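Local coordinates for protein secondary thiamine-phosphate synthase enzyme (Thermus thermophilus, PDB 2CU5) that is of unestablished function but, as a member of the UPF0047 (YjbQ) family, may have thiamine-phosphate synthase activity, at residues 40-44 and 116-122. Numbering follows the deposited sequence.
Sequences HTTCG and FDGPRVR
Residues 40-42 form a loop that becomes extended at Cys43 and Gly44, the start of strand 43-48. Residues 116-122 leave strand 110-115, turn through Asp117 (phi/psi -148/58°) and a cis Gly118-Pro119 peptide, then run extended into strand 120-128. CA-CA separations widen from 5.3 Å at Cys43-Phe116 and 6.0 Å at Thr42-Asp117 to 7.8 Å at His40-Arg122. One weak backbone hydrogen bond, Phe116 N to Thr42 O (3.5 Å), joins the segments.

The CA-CB bond of Arg122 is directed toward 40-44; with chi1 and chi2 m and chi3 t, its NH1 donates to OG1 of Thr42 (chi1 p; 2.8 Å, 165°). Cys43 SG lies over one guanidinium face, 3.6 Å from Arg122 NE, which also salt-bridges Glu115. A water accepts from Thr41 N and Arg122 NH2 (both 3.1 Å) and is hydrogen-bonded to Thr42 OG1 (2.9 Å). Arg122 CD makes a CH-pi contact with the His40 ring (3.9 Å to the centroid), whose NE2 is hydrogen-bonded to Glu123 N. The Phe116 ring (chi1 m) packs on strand 43-48, CD2 3.9 Å from Cys43 CA and CE2 4.0 Å from Gly44 N. Arg120 NH1 salt-bridges Asp117 OD2 (2.9 Å).

Thr41 O is hydrogen-bonded to Gln48 NE2 of a second subunit. The contact thus exemplifies a buried arginine bridging two strand-to-strand crossings between the three- and five-stranded antiparallel sheets of this UPF0047 fold, beside a subunit interface.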
# COMPACT_ATOMS: atom_id res chain seq x y z
N HIS A 40 12.02 -0.96 -8.00
CA HIS A 40 12.67 -2.16 -7.48
C HIS A 40 11.65 -3.13 -6.91
O HIS A 40 10.51 -2.76 -6.62
CB HIS A 40 13.66 -1.75 -6.38
CG HIS A 40 14.66 -0.74 -6.83
ND1 HIS A 40 15.61 -1.00 -7.79
CD2 HIS A 40 14.86 0.55 -6.45
CE1 HIS A 40 16.35 0.08 -7.99
NE2 HIS A 40 15.91 1.03 -7.19
N THR A 41 12.06 -4.38 -6.73
CA THR A 41 11.15 -5.41 -6.20
C THR A 41 11.58 -5.98 -4.86
O THR A 41 10.90 -6.85 -4.31
CB THR A 41 11.01 -6.58 -7.19
OG1 THR A 41 12.30 -7.19 -7.38
CG2 THR A 41 10.48 -6.08 -8.53
N THR A 42 12.71 -5.51 -4.32
CA THR A 42 13.20 -6.01 -3.04
C THR A 42 13.44 -4.93 -1.99
O THR A 42 14.24 -5.10 -1.07
CB THR A 42 14.48 -6.87 -3.23
OG1 THR A 42 15.45 -6.14 -3.99
CG2 THR A 42 14.13 -8.16 -3.95
N CYS A 43 12.73 -3.81 -2.14
CA CYS A 43 12.78 -2.71 -1.18
C CYS A 43 11.42 -2.02 -1.29
O CYS A 43 10.65 -2.31 -2.21
CB CYS A 43 13.93 -1.74 -1.48
SG CYS A 43 13.78 -0.77 -2.99
N GLY A 44 11.12 -1.12 -0.36
CA GLY A 44 9.83 -0.44 -0.43
C GLY A 44 9.88 0.99 0.08
O GLY A 44 10.93 1.50 0.46
N PHE A 116 15.29 -4.15 2.12
CA PHE A 116 15.22 -5.52 2.63
C PHE A 116 16.27 -6.44 2.00
O PHE A 116 16.41 -7.59 2.41
CB PHE A 116 13.82 -6.10 2.38
CG PHE A 116 12.70 -5.23 2.88
CD1 PHE A 116 12.60 -4.90 4.22
CD2 PHE A 116 11.74 -4.74 1.99
CE1 PHE A 116 11.56 -4.10 4.69
CE2 PHE A 116 10.69 -3.95 2.45
CZ PHE A 116 10.60 -3.62 3.80
N ASP A 117 17.00 -5.94 1.01
CA ASP A 117 18.02 -6.76 0.37
C ASP A 117 19.23 -5.96 -0.13
O ASP A 117 19.56 -5.99 -1.32
CB ASP A 117 17.40 -7.55 -0.79
CG ASP A 117 18.36 -8.55 -1.40
OD1 ASP A 117 19.15 -9.16 -0.65
OD2 ASP A 117 18.33 -8.75 -2.63
N GLY A 118 19.88 -5.25 0.78
CA GLY A 118 21.03 -4.45 0.42
C GLY A 118 22.33 -5.13 0.81
O GLY A 118 22.35 -6.35 1.01
N PRO A 119 23.44 -4.39 0.93
CA PRO A 119 23.49 -2.94 0.69
C PRO A 119 23.49 -2.65 -0.80
O PRO A 119 24.08 -3.40 -1.58
CB PRO A 119 24.80 -2.54 1.36
CG PRO A 119 25.67 -3.72 1.07
CD PRO A 119 24.75 -4.89 1.36
N ARG A 120 22.83 -1.57 -1.20
CA ARG A 120 22.77 -1.19 -2.60
C ARG A 120 22.69 0.32 -2.71
O ARG A 120 22.82 1.04 -1.72
CB ARG A 120 21.51 -1.76 -3.28
CG ARG A 120 21.26 -3.24 -3.11
CD ARG A 120 20.26 -3.68 -4.16
NE ARG A 120 19.89 -5.08 -4.04
CZ ARG A 120 19.40 -5.79 -5.05
NH1 ARG A 120 19.07 -7.07 -4.87
NH2 ARG A 120 19.25 -5.23 -6.24
N VAL A 121 22.50 0.79 -3.94
CA VAL A 121 22.30 2.20 -4.21
C VAL A 121 21.01 2.13 -5.01
O VAL A 121 21.01 1.79 -6.20
CB VAL A 121 23.41 2.84 -5.06
CG1 VAL A 121 23.04 4.27 -5.38
CG2 VAL A 121 24.72 2.83 -4.28
N ARG A 122 19.91 2.39 -4.33
CA ARG A 122 18.58 2.33 -4.93
C ARG A 122 18.20 3.62 -5.62
O ARG A 122 18.78 4.67 -5.36
CB ARG A 122 17.54 2.04 -3.85
CG ARG A 122 17.77 0.75 -3.10
CD ARG A 122 17.53 -0.43 -4.02
NE ARG A 122 17.26 -1.64 -3.25
CZ ARG A 122 16.89 -2.80 -3.78
NH1 ARG A 122 16.67 -3.84 -2.99
NH2 ARG A 122 16.74 -2.92 -5.09
O HOH W 1 15.09 -5.08 -6.67